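Local coordinates for HIT family hydrolase (Legionella pneumophila subsp. pneumophila, PDB 6D6J) that probably acts as a hydrolase on nucleotide-type substrates, as a zinc-binding member of the histidine triad (HIT) family, at the zinc ion site and the interface of chains A and B. Sequence-based numbering; all coordinates share one arbitrary frame. Chains: chain A/B, HIT family hydrolase.

Contact 1: the zinc ion site. Residues chain A 11, 13-14, 50, 53, 104-105. With ZN (zinc ion), chain C.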
# COMPACT_ATOMS: atom_id res chain seq x y z
N CYS A 11 -10.64 -19.92 -6.87
CA CYS A 11 -10.13 -18.77 -6.15
C CYS A 11 -11.22 -18.21 -5.24
O CYS A 11 -12.30 -17.83 -5.72
CB CYS A 11 -9.66 -17.70 -7.13
SG CYS A 11 -9.17 -16.18 -6.29
N PHE A 13 -11.43 -15.37 -3.68
CA PHE A 13 -11.79 -13.98 -3.92
C PHE A 13 -12.51 -13.79 -5.25
O PHE A 13 -13.37 -12.91 -5.36
CB PHE A 13 -10.58 -13.07 -3.77
CG PHE A 13 -10.11 -12.90 -2.33
CD1 PHE A 13 -10.82 -13.44 -1.26
CD2 PHE A 13 -8.95 -12.19 -2.05
CE1 PHE A 13 -10.38 -13.28 0.06
CE2 PHE A 13 -8.51 -12.03 -0.74
CZ PHE A 13 -9.23 -12.56 0.32
N CYS A 14 -12.21 -14.62 -6.26
CA CYS A 14 -13.05 -14.63 -7.46
C CYS A 14 -14.48 -15.03 -7.12
O CYS A 14 -15.44 -14.44 -7.63
CB CYS A 14 -12.47 -15.54 -8.54
SG CYS A 14 -11.06 -14.80 -9.42
N PRO A 50 -9.62 -6.19 -6.71
CA PRO A 50 -10.12 -6.12 -8.08
C PRO A 50 -11.00 -7.32 -8.34
O PRO A 50 -10.79 -8.41 -7.80
CB PRO A 50 -8.84 -6.21 -8.91
CG PRO A 50 -7.92 -7.04 -8.07
CD PRO A 50 -8.26 -6.75 -6.63
N HIS A 53 -8.76 -11.22 -11.71
CA HIS A 53 -7.85 -12.09 -10.97
C HIS A 53 -6.40 -11.78 -11.32
O HIS A 53 -5.93 -12.07 -12.42
CB HIS A 53 -8.18 -13.55 -11.26
CG HIS A 53 -7.31 -14.52 -10.51
ND1 HIS A 53 -7.59 -14.94 -9.22
CD2 HIS A 53 -6.13 -15.10 -10.86
CE1 HIS A 53 -6.64 -15.76 -8.82
NE2 HIS A 53 -5.74 -15.87 -9.79
N TYR A 104 -4.20 -16.11 -3.09
CA TYR A 104 -3.49 -15.63 -4.28
C TYR A 104 -4.43 -14.96 -5.28
O TYR A 104 -4.62 -15.37 -6.42
CB TYR A 104 -2.60 -16.74 -4.87
CG TYR A 104 -1.37 -16.81 -4.00
CD1 TYR A 104 -0.32 -15.93 -4.21
CD2 TYR A 104 -1.31 -17.64 -2.88
CE1 TYR A 104 0.79 -15.91 -3.38
CE2 TYR A 104 -0.20 -17.63 -2.04
CZ TYR A 104 0.85 -16.75 -2.30
OH TYR A 104 1.97 -16.69 -1.49
N HIS A 105 -5.03 -13.87 -4.79
CA HIS A 105 -5.76 -12.89 -5.58
C HIS A 105 -5.50 -11.59 -4.84
O HIS A 105 -5.77 -11.53 -3.64
CB HIS A 105 -7.25 -13.26 -5.57
CG HIS A 105 -8.14 -12.33 -6.34
ND1 HIS A 105 -9.04 -12.79 -7.28
CD2 HIS A 105 -8.35 -11.00 -6.24
CE1 HIS A 105 -9.74 -11.77 -7.75
NE2 HIS A 105 -9.34 -10.67 -7.14
ZN ZN C . -9.27 -14.69 -8.03

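Contact 2: the interface of chains A and B. Residues chain A 94-95, 97-100, 120-121; chain B 88-90, 114-117.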
# COMPACT_ATOMS: atom_id res chain seq x y z
N ASN A 94 0.17 -7.44 1.21
CA ASN A 94 1.07 -8.55 1.49
C ASN A 94 1.42 -9.23 0.18
O ASN A 94 0.54 -9.50 -0.63
CB ASN A 94 0.41 -9.56 2.43
CG ASN A 94 0.22 -9.01 3.82
OD1 ASN A 94 0.78 -7.97 4.18
ND2 ASN A 94 -0.56 -9.71 4.62
N VAL A 95 2.71 -9.53 -0.02
CA VAL A 95 3.16 -10.08 -1.30
C VAL A 95 3.90 -11.39 -1.05
O VAL A 95 5.01 -11.40 -0.49
CB VAL A 95 4.01 -9.09 -2.11
CG1 VAL A 95 4.28 -9.68 -3.50
CG2 VAL A 95 3.33 -7.71 -2.17
N SER A 97 4.51 -15.48 0.30
CA SER A 97 4.36 -16.09 1.61
C SER A 97 5.09 -15.29 2.69
O SER A 97 4.57 -15.10 3.80
CB SER A 97 4.85 -17.53 1.58
OG SER A 97 4.64 -18.16 2.82
N GLY A 98 6.30 -14.83 2.40
CA GLY A 98 7.06 -14.08 3.38
C GLY A 98 6.49 -12.71 3.68
O GLY A 98 6.85 -12.12 4.70
N GLY A 99 5.60 -12.21 2.82
CA GLY A 99 4.87 -10.99 3.08
C GLY A 99 3.59 -11.21 3.85
O GLY A 99 2.95 -10.24 4.24
N GLY A 100 3.20 -12.47 4.09
CA GLY A 100 1.96 -12.80 4.75
C GLY A 100 0.79 -13.11 3.84
O GLY A 100 -0.33 -13.30 4.32
N PRO A 120 5.34 -2.45 11.24
CA PRO A 120 4.06 -2.94 10.71
C PRO A 120 4.12 -4.45 10.48
O PRO A 120 4.04 -4.95 9.35
CB PRO A 120 3.95 -2.16 9.40
CG PRO A 120 5.39 -2.13 8.90
CD PRO A 120 6.21 -1.93 10.17
N GLY A 121 4.25 -5.19 11.58
CA GLY A 121 4.51 -6.62 11.53
C GLY A 121 5.93 -6.93 11.11
O GLY A 121 6.82 -6.11 11.37
OXT GLY A 121 6.19 -7.99 10.52
N GLY B 88 9.10 -12.94 -0.47
CA GLY B 88 7.92 -12.14 -0.21
C GLY B 88 8.22 -10.92 0.63
O GLY B 88 9.28 -10.82 1.28
N TYR B 89 7.29 -9.97 0.64
CA TYR B 89 7.54 -8.66 1.22
C TYR B 89 6.20 -7.98 1.49
O TYR B 89 5.14 -8.48 1.07
CB TYR B 89 8.44 -7.80 0.32
CG TYR B 89 7.84 -7.54 -1.04
CD1 TYR B 89 8.08 -8.41 -2.11
CD2 TYR B 89 7.01 -6.45 -1.27
CE1 TYR B 89 7.52 -8.18 -3.37
CE2 TYR B 89 6.46 -6.21 -2.50
CZ TYR B 89 6.72 -7.06 -3.55
OH TYR B 89 6.15 -6.78 -4.77
N ARG B 90 6.25 -6.85 2.18
CA ARG B 90 5.06 -6.09 2.52
C ARG B 90 5.19 -4.66 2.03
O ARG B 90 6.28 -4.06 2.07
CB ARG B 90 4.85 -6.12 4.03
CG ARG B 90 3.64 -5.29 4.52
CD ARG B 90 3.26 -5.67 5.95
NE ARG B 90 2.74 -7.04 5.97
CZ ARG B 90 2.73 -7.84 7.04
NH1 ARG B 90 3.22 -7.42 8.22
NH2 ARG B 90 2.24 -9.07 6.91
N ARG B 114 12.72 -10.75 5.89
CA ARG B 114 12.32 -11.65 6.95
C ARG B 114 10.84 -11.95 6.74
O ARG B 114 10.16 -11.31 5.94
CB ARG B 114 12.51 -11.03 8.34
CG ARG B 114 11.65 -9.80 8.61
CD ARG B 114 11.67 -9.44 10.09
NE ARG B 114 11.16 -8.09 10.36
CZ ARG B 114 9.87 -7.79 10.53
NH1 ARG B 114 8.93 -8.73 10.42
NH2 ARG B 114 9.50 -6.54 10.78
N GLN B 115 10.33 -12.92 7.49
CA GLN B 115 8.90 -13.15 7.53
C GLN B 115 8.20 -11.94 8.14
O GLN B 115 8.53 -11.50 9.25
CB GLN B 115 8.59 -14.41 8.35
CG GLN B 115 7.09 -14.68 8.46
CD GLN B 115 6.50 -15.10 7.13
OE1 GLN B 115 6.96 -16.05 6.50
NE2 GLN B 115 5.47 -14.39 6.68
N MET B 116 7.24 -11.38 7.41
CA MET B 116 6.39 -10.32 7.94
C MET B 116 5.21 -10.97 8.65
O MET B 116 4.69 -11.98 8.18
CB MET B 116 5.93 -9.40 6.80
CG MET B 116 7.11 -8.85 5.96
SD MET B 116 8.37 -7.95 6.90
CE MET B 116 7.41 -6.59 7.56
N THR B 117 4.80 -10.40 9.78
CA THR B 117 3.85 -11.05 10.67
C THR B 117 2.54 -10.27 10.73
O THR B 117 2.40 -9.18 10.16
CB THR B 117 4.46 -11.24 12.07
OG1 THR B 117 4.72 -9.96 12.65
CG2 THR B 117 5.75 -12.05 12.01
O HOH W 1 6.68 -17.73 4.35

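Contact 3: the interface of chains A and B. Residues chain A 92, 111, 114, 119-121; chain B 41, 92, 111, 114, 119-121.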
# COMPACT_ATOMS: atom_id res chain seq x y z
N VAL A 92 -2.24 -1.77 3.36
CA VAL A 92 -1.23 -2.83 3.32
C VAL A 92 -1.48 -3.78 2.15
O VAL A 92 -2.59 -4.31 2.01
CB VAL A 92 -1.19 -3.64 4.63
CG1 VAL A 92 -0.10 -4.70 4.59
CG2 VAL A 92 -1.02 -2.74 5.84
N LEU A 111 -6.90 -0.52 7.27
CA LEU A 111 -7.01 -0.69 8.71
C LEU A 111 -7.06 0.66 9.40
O LEU A 111 -6.30 1.56 9.07
CB LEU A 111 -5.79 -1.45 9.24
CG LEU A 111 -5.65 -2.87 8.71
CD1 LEU A 111 -4.23 -3.14 8.29
CD2 LEU A 111 -6.10 -3.81 9.80
N ARG A 114 -8.00 2.58 15.43
CA ARG A 114 -7.12 2.51 16.59
C ARG A 114 -5.79 3.06 16.12
O ARG A 114 -5.56 3.23 14.91
CB ARG A 114 -6.91 1.07 17.08
CG ARG A 114 -6.24 0.15 16.05
CD ARG A 114 -5.78 -1.13 16.70
NE ARG A 114 -5.34 -2.18 15.77
CZ ARG A 114 -4.10 -2.31 15.31
NH1 ARG A 114 -3.15 -1.44 15.64
NH2 ARG A 114 -3.82 -3.32 14.52
N PRO A 119 6.96 -1.53 14.42
CA PRO A 119 6.94 -1.91 13.00
C PRO A 119 5.57 -2.45 12.54
O PRO A 119 4.76 -2.92 13.35
CB PRO A 119 7.99 -3.02 12.93
CG PRO A 119 7.92 -3.66 14.30
CD PRO A 119 7.78 -2.48 15.22
N PRO A 120 5.34 -2.45 11.24
CA PRO A 120 4.06 -2.94 10.71
C PRO A 120 4.12 -4.45 10.48
O PRO A 120 4.04 -4.95 9.35
CB PRO A 120 3.95 -2.16 9.40
CG PRO A 120 5.39 -2.13 8.90
CD PRO A 120 6.21 -1.93 10.17
N GLY A 121 4.25 -5.19 11.58
CA GLY A 121 4.51 -6.62 11.53
C GLY A 121 5.93 -6.93 11.11
O GLY A 121 6.82 -6.11 11.37
OXT GLY A 121 6.19 -7.99 10.52
N GLN B 41 12.84 -1.25 9.56
CA GLN B 41 12.04 -2.11 10.42
C GLN B 41 12.10 -3.56 10.00
O GLN B 41 11.45 -4.41 10.62
CB GLN B 41 10.59 -1.62 10.42
CG GLN B 41 10.43 -0.19 10.93
CD GLN B 41 10.90 -0.03 12.34
OE1 GLN B 41 10.35 -0.65 13.26
NE2 GLN B 41 11.92 0.80 12.53
N VAL B 92 3.37 -0.81 2.53
CA VAL B 92 2.54 -0.09 3.50
C VAL B 92 2.47 1.39 3.14
O VAL B 92 3.52 2.04 2.98
CB VAL B 92 3.10 -0.22 4.93
CG1 VAL B 92 2.18 0.49 5.93
CG2 VAL B 92 3.29 -1.68 5.31
N LEU B 111 9.06 -3.43 2.72
CA LEU B 111 9.75 -4.13 3.81
C LEU B 111 9.93 -5.60 3.44
O LEU B 111 8.96 -6.27 3.06
CB LEU B 111 8.92 -4.08 5.10
CG LEU B 111 8.57 -2.68 5.62
CD1 LEU B 111 7.12 -2.34 5.33
CD2 LEU B 111 8.88 -2.56 7.12
N ARG B 114 12.72 -10.75 5.89
CA ARG B 114 12.32 -11.65 6.95
C ARG B 114 10.84 -11.95 6.74
O ARG B 114 10.16 -11.31 5.94
CB ARG B 114 12.51 -11.03 8.34
CG ARG B 114 11.65 -9.80 8.61
CD ARG B 114 11.67 -9.44 10.09
NE ARG B 114 11.16 -8.09 10.36
CZ ARG B 114 9.87 -7.79 10.53
NH1 ARG B 114 8.93 -8.73 10.42
NH2 ARG B 114 9.50 -6.54 10.78
N PRO B 119 -0.83 -9.03 13.25
CA PRO B 119 -1.26 -7.91 12.41
C PRO B 119 -0.08 -7.03 11.96
O PRO B 119 1.02 -7.11 12.53
CB PRO B 119 -2.14 -7.08 13.37
CG PRO B 119 -1.57 -7.37 14.74
CD PRO B 119 -1.18 -8.83 14.67
N PRO B 120 -0.32 -6.18 10.97
CA PRO B 120 0.76 -5.30 10.45
C PRO B 120 0.83 -4.01 11.26
O PRO B 120 0.57 -2.90 10.77
CB PRO B 120 0.30 -5.06 9.01
CG PRO B 120 -1.20 -4.99 9.15
CD PRO B 120 -1.58 -5.98 10.23
N GLY B 121 1.18 -4.15 12.54
CA GLY B 121 1.09 -3.05 13.48
C GLY B 121 -0.34 -2.78 13.90
O GLY B 121 -0.66 -1.70 14.41
OXT GLY B 121 -1.20 -3.64 13.71

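Contact 1: the zinc ion site
A:Cys11 lies in a loop with an extended backbone directly before helix 12-18, whose first turn carries A:Cys14, while A:His53 and A:His105 come from loops with extended backbones. This is the structural zinc site found in many HIT proteins, a CxxC pair joined by two histidines, the second of which opens the histidine triad motif. The partly occupied zinc is held in a nearly tetrahedral S2N2 shell. A:Cys11 SG, presumably a thiolate and anti to its backbone N, and A:Cys14 SG, anti to its own carbonyl carbon, each lie 2.3 Å from ZN and open the S-Zn-S angle to 118°. Both imidazoles have CG anti to the backbone N and coordinate through ND1, the nitrogen nearer the main chain; A:His105 ND1 lies 2.1 Å from ZN. A:His105 NE2 donates to A:Pro50 O at the end of strand 44-50 over 2.8 Å, close to the ring plane. With the metal bond at ND1 this holds the ring at both nitrogens and probably raises its electron density towards the metal. A:Phe13 CB rests on one face of the same ring, towards the rim. The A:Cys14 amide N donates to A:Cys11 SG at 3.4 Å, nearly straight (164° at H), and may temper the negative charge expected on the sulfur.

Contact 2: the interface of chains A and B
The terminal carboxylate oxygen A:Gly121 OXT is gripped by three donors of chain B: B:Arg114 NH1, the B:Thr117 amide N and, more distantly, the B:Thr117 OG1 hydroxyl. B:Arg114 meets the carboxylate end-on, extended from CG to NE; NH1 reaches OXT at 2.8 Å, while NH2 takes a lone pair of A:Gly121 O, both close to the guanidinium plane. B:Met116 SD lies against one face of this guanidinium. B:Met116 CB lies over the centre of the B:Arg90 guanidinium, whose chain bends at chi3 (-67°). There NH1 donates in plane to A:Pro120 O at 2.8 Å and also to B:Thr117 O, so one nitrogen ties both chains together. B:Arg90 NE approaches A:Asn94 OD1 at 2.8 Å from above the amide plane, and NH2 turns to A:Gly99 O, also from above the carbonyl plane. Alongside, strands 89-95 of the two chains pair antiparallel in this two-fold symmetric dimer interface: A:Val95 N donates to B:Tyr89 O at 2.9 Å, and the return bond runs from B:Tyr89 N to A:Val95 O. B:Tyr89, with CG in the crowded position between backbone N and carbonyl carbon (chi1 60°), offers its ring face to A:Val95, whose CB stands over the centre. On helix 96-99, A:Gly98 O receives the B:Met116 amide, and B:Gln115 NE2 points along a lone pair of A:Ser97 O at 3.1 Å.

Contact 3: the interface of chains A and B
Packing is tight where the two C-terminal tails pass each other, with A:Pro120 C and B:Pro120 C 3.4 Å apart across the two-fold of this HIT-family dimer interface. Each proline ring points its CG at a leucine of the other chain, tip to tip. A:Leu111 CD1 meets B:Pro120 CG at 3.6 Å, whereas the twin contact, from A:Pro120 CG to B:Leu111 CD2, is slacker at 3.9 Å, the leucines differing in chi2 (135° and 104°). A:Pro119, which follows a cis peptide bond, crosses B:Gln41 at about a right angle, its CB 3.4 Å from B:Gln41 OE1. The looser parts are at B:Pro119, which buries 7 Å² against 35 Å² for A:Pro119, and at A:Val92, whose CG2 crosses B:Pro120 obliquely, 4.0 Å from its CG. On either flank of the proline core the carboxylates are held by arginines. A:Arg114 faces B:Gly121 end-on, NH1 to O on a lone pair and NH2 to OXT, the latter 2.8 Å long and almost straight (174° at H). B:Arg114 is itself steadied by B:Gln41 O, 2.9 Å from its NH2 and in the guanidinium plane. The tails thus lie over strands 89-95 and 108-112 of the partner chains, beside the antiparallel bridge of A:Val92 with B:Val92.

Contacts 2 and 3 are adjoining patches of one two-fold symmetric interface, their C-alpha centres about 9 Å apart, and they share A:Pro120, A:Gly121 and B:Arg114. Strand 89-95 runs through both, so the strand pairing and the exchange of C-terminal tails act together in joining the two chains. Contact 1 lies within a single subunit, its C-alpha centre about 19 Å from that of contact 2 and about 22 Å from that of contact 3. Yet its centre is about 7 Å from A:His107, the predicted nucleophile; contact 2 lies about 11 Å from the same histidine and contact 3 about 12 Å from B:His107, so zinc site and dimer interface may both help to support the active sites.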